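Local coordinates for ATP/GTP-binding site-containing protein A (Brucella abortus, PDB 6NTR) that functions in the periplasm to maintain the integrity of the cell envelope, at residues Met130-Leu133 / Ile134-Glu138; Lys84-Asp88 / Lys89-Lys93. All coordinates share one frame; numbering follows the deposited sequence.

Contact 1: Met130-Leu133 / Ile134-Glu138; sequences MEEL and IGKAE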
HETATM    1  N   MSE A 130       6.902  -4.343  -5.672  1.00 53.44           N
HETATM    2  CA  MSE A 130       7.044  -5.160  -4.502  1.00 62.44           C
HETATM    3  C   MSE A 130       8.102  -6.196  -4.805  1.00 56.92           C
HETATM    4  O   MSE A 130       8.983  -6.407  -4.000  1.00 56.30           O
HETATM    5  CB  MSE A 130       5.714  -5.789  -4.111  1.00 87.49           C
HETATM    6  CG  MSE A 130       5.390  -5.616  -2.623  1.00113.96           C
HETATM    7 SE   MSE A 130       5.729  -3.829  -1.852  1.00130.71          SE
HETATM    8  CE  MSE A 130       4.780  -2.697  -3.134  1.00130.94           C
ATOM      9  N   GLU A 131       8.041  -6.807  -5.992  1.00 56.53           N
ATOM     10  CA  GLU A 131       8.999  -7.852  -6.341  1.00 50.24           C
ATOM     11  C   GLU A 131      10.414  -7.309  -6.378  1.00 47.68           C
ATOM     12  O   GLU A 131      11.356  -7.974  -5.940  1.00 50.22           O
ATOM     13  CB  GLU A 131       8.642  -8.471  -7.690  1.00 51.12           C
ATOM     14  CG  GLU A 131       7.457  -9.386  -7.645  1.00 58.04           C
ATOM     15  CD  GLU A 131       7.211 -10.062  -8.966  1.00 69.36           C
ATOM     16  OE1 GLU A 131       6.979  -9.349  -9.967  1.00 73.64           O
ATOM     17  OE2 GLU A 131       7.251 -11.308  -9.010  1.00 75.81           O
ATOM     18  N   GLU A 132      10.580  -6.104  -6.908  1.00 45.25           N
ATOM     19  CA  GLU A 132      11.891  -5.468  -6.947  1.00 44.60           C
ATOM     20  C   GLU A 132      12.398  -5.153  -5.550  1.00 45.70           C
ATOM     21  O   GLU A 132      13.603  -5.188  -5.295  1.00 49.18           O
ATOM     22  CB  GLU A 132      11.793  -4.196  -7.767  1.00 45.42           C
ATOM     23  CG  GLU A 132      13.031  -3.405  -7.849  1.00 48.08           C
ATOM     24  CD  GLU A 132      12.738  -2.068  -8.446  1.00 58.84           C
ATOM     25  OE1 GLU A 132      11.952  -1.320  -7.818  1.00 59.27           O
ATOM     26  OE2 GLU A 132      13.256  -1.780  -9.548  1.00 63.83           O
ATOM     27  N   LEU A 133      11.495  -4.783  -4.652  1.00 44.80           N
ATOM     28  CA  LEU A 133      11.889  -4.545  -3.278  1.00 42.61           C
ATOM     29  C   LEU A 133      12.461  -5.803  -2.658  1.00 45.12           C
ATOM     30  O   LEU A 133      13.507  -5.756  -2.007  1.00 48.85           O
ATOM     31  CB  LEU A 133      10.688  -4.036  -2.497  1.00 45.12           C
ATOM     32  CG  LEU A 133      10.675  -3.977  -0.972  1.00 44.83           C
ATOM     33  CD1 LEU A 133      11.974  -3.508  -0.386  1.00 44.33           C
ATOM     34  CD2 LEU A 133       9.593  -3.023  -0.591  1.00 45.12           C
ATOM     35  N   ILE A 134      11.804  -6.945  -2.869  1.00 47.89           N
ATOM     36  CA  ILE A 134      12.299  -8.203  -2.309  1.00 53.56           C
ATOM     37  C   ILE A 134      13.637  -8.570  -2.924  1.00 55.20           C
ATOM     38  O   ILE A 134      14.578  -8.940  -2.217  1.00 59.00           O
ATOM     39  CB  ILE A 134      11.277  -9.342  -2.501  1.00 60.94           C
ATOM     40  CG1 ILE A 134       9.973  -9.039  -1.772  1.00 70.04           C
ATOM     41  CG2 ILE A 134      11.825 -10.647  -1.977  1.00 61.34           C
ATOM     42  CD1 ILE A 134       8.846  -9.955  -2.168  1.00 75.39           C
ATOM     43  N   GLY A 135      13.741  -8.492  -4.244  1.00 53.22           N
ATOM     44  CA  GLY A 135      14.966  -8.850  -4.927  1.00 53.12           C
ATOM     45  C   GLY A 135      16.137  -8.029  -4.437  1.00 54.45           C
ATOM     46  O   GLY A 135      17.140  -8.568  -3.969  1.00 56.05           O
ATOM     47  N   LYS A 136      16.001  -6.711  -4.524  1.00 57.65           N
ATOM     48  CA  LYS A 136      17.034  -5.832  -4.005  1.00 57.45           C
ATOM     49  C   LYS A 136      17.378  -6.198  -2.567  1.00 58.38           C
ATOM     50  O   LYS A 136      18.551  -6.280  -2.201  1.00 59.36           O
ATOM     51  CB  LYS A 136      16.576  -4.379  -4.130  1.00 56.01           C
ATOM     52  CG  LYS A 136      16.355  -3.995  -5.591  1.00 57.54           C
ATOM     53  CD  LYS A 136      16.506  -2.516  -5.887  1.00 58.07           C
ATOM     54  CE  LYS A 136      16.654  -2.277  -7.395  1.00 58.60           C
ATOM     55  NZ  LYS A 136      17.133  -0.910  -7.757  1.00 61.76           N
ATOM     56  N   ALA A 137      16.366  -6.486  -1.753  1.00 58.98           N
ATOM     57  CA  ALA A 137      16.625  -6.852  -0.366  1.00 52.58           C
ATOM     58  C   ALA A 137      17.386  -8.160  -0.268  1.00 47.76           C
ATOM     59  O   ALA A 137      18.331  -8.280   0.518  1.00 43.79           O
ATOM     60  CB  ALA A 137      15.313  -6.953   0.399  1.00 53.12           C
ATOM     61  N   GLU A 138      16.971  -9.159  -1.047  1.00 53.50           N
ATOM     62  CA  GLU A 138      17.626 -10.466  -1.025  1.00 56.35           C
ATOM     63  C   GLU A 138      19.083 -10.365  -1.450  1.00 60.12           C
ATOM     64  O   GLU A 138      19.942 -11.087  -0.932  1.00 65.04           O
ATOM     65  CB  GLU A 138      16.890 -11.431  -1.953  1.00 55.58           C
ATOM     66  CG  GLU A 138      15.646 -12.058  -1.381  1.00 51.80           C
ATOM     67  CD  GLU A 138      15.050 -13.063  -2.321  1.00 52.05           C
ATOM     68  OE1 GLU A 138      15.351 -13.018  -3.532  1.00 53.64           O
ATOM     69  OE2 GLU A 138      14.291 -13.920  -1.846  1.00 59.62           O
TER
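Lys136 runs alongside Glu132, one helical turn further on, and the two side chains point the same way. From CB to NZ, the Lys136 chain is extended beyond CG. Its CB lies ahead of the carbonyl oxygen of Glu132, roughly in line with the C=O bond. The next atom comes closer, with Lys136 CG 3.0 Å from Glu132 O. The first torsion explains this, because it sets CG beside the residue's own backbone N (chi1 -62°), and that N is already bonded to the same oxygen. Lys136 CD then passes Glu132 CG at 4.1 Å. Lys136 CE lies 3.8 Å from Glu132 CG, the nearest approach of the two side chains. At the tip, Lys136 NZ stays 4.4 Å from Glu132 OE2. The charges are opposite, but this is beyond a salt bridge. The attraction is therefore probably modest, and the methylene groups make the direct contact. Glu132 OE1 is hydrogen-bonded to Gln124, and the Lys136 ammonium makes a cation-pi contact with Tyr144.

Four i to i+4 backbone bonds hold this part of the alpha-helix. Ile134 N bonds Met130 O at 3.1 Å. Lys136 N bonds Glu132 O at 2.9 Å. Gly135 N bonds Glu131 O, and Ala137 N bonds Leu133 O at 3.0 Å. Ile134 CG1 rests 3.6 Å from Met130 O.

The segments belong to helix 126-138, which lies against beta strands. Leu133 is buried on Val190 and Ile192 of strand 187-195 and on Phe211 and Leu213 of strand 207-214. Ala137 packs on Trp188. Ile134 turns to Val3 and Leu5 of the N-terminal loop, while Glu132 rests on Tyr144 and Thr146 of strand 143-148.

Contact 2: Lys84-Asp88 / Lys89-Lys93; sequences KTFVD and KELVK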
ATOM      1  N   LYS A  84     -13.049   3.016  -4.626  1.00 53.38           N
ATOM      2  CA  LYS A  84     -14.258   3.544  -4.016  1.00 55.48           C
ATOM      3  C   LYS A  84     -13.971   3.992  -2.592  1.00 58.29           C
ATOM      4  O   LYS A  84     -13.234   3.328  -1.855  1.00 61.61           O
ATOM      5  CB  LYS A  84     -15.402   2.521  -4.045  1.00 46.20           C
ATOM      6  CG  LYS A  84     -16.324   2.677  -5.248  1.00 47.74           C
ATOM      7  CD  LYS A  84     -17.151   1.432  -5.555  1.00 55.76           C
ATOM      8  CE  LYS A  84     -17.870   1.607  -6.889  1.00 63.96           C
ATOM      9  NZ  LYS A  84     -18.657   0.437  -7.357  1.00 71.03           N
ATOM     10  N   THR A  85     -14.564   5.129  -2.223  1.00 55.86           N
ATOM     11  CA  THR A  85     -14.381   5.762  -0.923  1.00 56.67           C
ATOM     12  C   THR A  85     -15.749   6.153  -0.375  1.00 64.56           C
ATOM     13  O   THR A  85     -16.450   6.971  -0.983  1.00 72.05           O
ATOM     14  CB  THR A  85     -13.481   6.999  -1.052  1.00 60.63           C
ATOM     15  OG1 THR A  85     -12.305   6.666  -1.807  1.00 66.73           O
ATOM     16  CG2 THR A  85     -13.068   7.512   0.319  1.00 49.42           C
ATOM     17  N   PHE A  86     -16.132   5.579   0.765  1.00 61.35           N
ATOM     18  CA  PHE A  86     -17.400   5.885   1.414  1.00 58.24           C
ATOM     19  C   PHE A  86     -17.158   6.699   2.676  1.00 66.43           C
ATOM     20  O   PHE A  86     -16.375   6.288   3.535  1.00 71.56           O
ATOM     21  CB  PHE A  86     -18.155   4.609   1.786  1.00 53.22           C
ATOM     22  CG  PHE A  86     -18.481   3.727   0.623  1.00 55.21           C
ATOM     23  CD1 PHE A  86     -19.520   4.048  -0.220  1.00 55.11           C
ATOM     24  CD2 PHE A  86     -17.760   2.564   0.390  1.00 54.18           C
ATOM     25  CE1 PHE A  86     -19.806   3.253  -1.273  1.00 54.58           C
ATOM     26  CE2 PHE A  86     -18.051   1.765  -0.667  1.00 49.15           C
ATOM     27  CZ  PHE A  86     -19.071   2.106  -1.497  1.00 53.24           C
ATOM     28  N   VAL A  87     -17.852   7.825   2.810  1.00 70.61           N
ATOM     29  CA  VAL A  87     -17.774   8.663   4.005  1.00 71.86           C
ATOM     30  C   VAL A  87     -19.100   8.575   4.747  1.00 71.83           C
ATOM     31  O   VAL A  87     -20.117   9.106   4.281  1.00 71.59           O
ATOM     32  CB  VAL A  87     -17.448  10.123   3.672  1.00 71.50           C
ATOM     33  CG1 VAL A  87     -17.306  10.911   4.948  1.00 74.48           C
ATOM     34  CG2 VAL A  87     -16.187  10.211   2.890  1.00 68.63           C
ATOM     35  N   ASP A  88     -19.079   7.959   5.931  1.00 73.39           N
ATOM     36  CA  ASP A  88     -20.293   7.744   6.713  1.00 75.25           C
ATOM     37  C   ASP A  88     -21.370   7.131   5.827  1.00 73.18           C
ATOM     38  O   ASP A  88     -22.519   7.576   5.796  1.00 74.33           O
ATOM     39  CB  ASP A  88     -20.768   9.039   7.378  1.00 78.39           C
ATOM     40  CG  ASP A  88     -19.757   9.591   8.380  1.00 80.32           C
ATOM     41  OD1 ASP A  88     -19.297   8.827   9.252  1.00 79.19           O
ATOM     42  OD2 ASP A  88     -19.410  10.787   8.291  1.00 83.72           O
ATOM     43  N   LYS A  89     -20.964   6.098   5.109  1.00 70.75           N
ATOM     44  CA  LYS A  89     -21.832   5.293   4.266  1.00 68.50           C
ATOM     45  C   LYS A  89     -22.281   5.858   2.935  1.00 67.56           C
ATOM     46  O   LYS A  89     -23.107   5.265   2.279  1.00 72.76           O
ATOM     47  CB  LYS A  89     -23.008   4.783   5.091  1.00 69.14           C
ATOM     48  CG  LYS A  89     -22.555   4.271   6.443  1.00 65.88           C
ATOM     49  CD  LYS A  89     -23.630   3.539   7.207  1.00 64.05           C
ATOM     50  CE  LYS A  89     -23.116   2.209   7.703  1.00 61.87           C
ATOM     51  NZ  LYS A  89     -23.773   1.798   8.968  1.00 64.04           N
ATOM     52  N   GLU A  90     -21.723   6.977   2.522  1.00 63.22           N
ATOM     53  CA  GLU A  90     -22.092   7.570   1.258  1.00 64.68           C
ATOM     54  C   GLU A  90     -20.922   7.538   0.324  1.00 62.18           C
ATOM     55  O   GLU A  90     -19.830   7.903   0.715  1.00 65.01           O
ATOM     56  CB  GLU A  90     -22.478   9.017   1.452  1.00 70.89           C
ATOM     57  CG  GLU A  90     -23.382   9.269   2.628  1.00 79.12           C
ATOM     58  CD  GLU A  90     -23.745  10.726   2.763  1.00 89.60           C
ATOM     59  OE1 GLU A  90     -23.140  11.560   2.062  1.00 92.48           O
ATOM     60  OE2 GLU A  90     -24.633  11.033   3.576  1.00 93.80           O
ATOM     61  N   LEU A  91     -21.138   7.135  -0.919  1.00 64.02           N
ATOM     62  CA  LEU A  91     -20.036   7.084  -1.852  1.00 61.25           C
ATOM     63  C   LEU A  91     -19.741   8.501  -2.243  1.00 60.86           C
ATOM     64  O   LEU A  91     -20.528   9.139  -2.911  1.00 66.26           O
ATOM     65  CB  LEU A  91     -20.442   6.310  -3.093  1.00 62.33           C
ATOM     66  CG  LEU A  91     -19.421   6.366  -4.215  1.00 61.32           C
ATOM     67  CD1 LEU A  91     -18.183   5.606  -3.800  1.00 57.61           C
ATOM     68  CD2 LEU A  91     -19.971   5.797  -5.507  1.00 62.88           C
ATOM     69  N   VAL A  92     -18.585   8.992  -1.826  1.00 60.56           N
ATOM     70  CA  VAL A  92     -18.201  10.351  -2.133  1.00 65.49           C
ATOM     71  C   VAL A  92     -17.144  10.428  -3.200  1.00 71.46           C
ATOM     72  O   VAL A  92     -16.921  11.478  -3.780  1.00 74.14           O
ATOM     73  CB  VAL A  92     -17.699  11.089  -0.890  1.00 63.64           C
ATOM     74  CG1 VAL A  92     -16.401  10.483  -0.398  1.00 63.96           C
ATOM     75  CG2 VAL A  92     -17.508  12.555  -1.209  1.00 69.43           C
ATOM     76  N   LYS A  93     -16.468   9.318  -3.435  1.00 70.67           N
ATOM     77  CA  LYS A  93     -15.462   9.304  -4.468  1.00 71.42           C
ATOM     78  C   LYS A  93     -15.298   7.952  -5.126  1.00 65.20           C
ATOM     79  O   LYS A  93     -15.287   6.941  -4.468  1.00 63.61           O
ATOM     80  CB  LYS A  93     -14.124   9.771  -3.886  1.00 78.55           C
ATOM     81  CG  LYS A  93     -13.419  10.837  -4.697  1.00 88.84           C
ATOM     82  CD  LYS A  93     -12.451  11.617  -3.822  1.00 98.61           C
ATOM     83  CE  LYS A  93     -11.382  12.332  -4.637  1.00103.91           C
ATOM     84  NZ  LYS A  93     -11.217  13.760  -4.248  1.00103.90           N
TER
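A type I' turn from Val87 to Glu90 closes a beta hairpin with a two-residue loop, Asp88 and Lys89. Both have positive phi, as this turn requires. Val87 and Glu90 form the hydrogen-bonded pair beside it. Val87 N bonds Glu90 O at 2.9 Å. In the return bond, Glu90 N stands above the carbonyl plane of Val87 at 3.2 Å from its oxygen.

Further along is a classic beta bulge, where Val92 and Lys93 both face Thr85. Val92 N reaches Thr85 O at 3.1 Å. A weak bond from Lys93 N shares that oxygen. Thr85 N is held by Lys93 O at 3.0 Å.

Phe86 and Leu91 form the non-hydrogen-bonded pair between turn and bulge. Phe86 CE1 lies 3.6 Å from Leu91 CB, and Glu90 C sits at the ring edge, in plane. Leu91 CD1 reaches back to Lys84 CG at 3.8 Å. Val87 CG2 presses on Val92 CG1 at a tight 3.3 Å; Val92 CG1 stands between its own backbone N and carbonyl carbon (chi1 66°).

The hairpin joins strands 78-87 and 90-102 at the surface. Strand 62-72 flanks strand 78-87, where backbone hydrogen bonds join Lys84 with Gln67 and Phe86 with Asp65. Asp88 OD1 also bonds Val63 N.

From the N terminus, the chain passes through antiparallel strands before it meets contact 2. There the turn at 88-89 reverses strand 78-87 into strand 90-102. Strands 105-112 and 116-121 follow, and then helix 126-138 carries contact 1. The two contacts are in series and neither encloses the other. Contact 2 closes a tight hairpin loop, whereas contact 1 is local along one helix and closes no loop between separate elements. Their centres are about 35 Å apart, on opposite sides of the centre of the chain, and their nearest atoms are about 19 Å apart. Contact 2 ties together neighbouring strands of the barrel-like fold. The helix of contact 1 packs on strands from later in the chain.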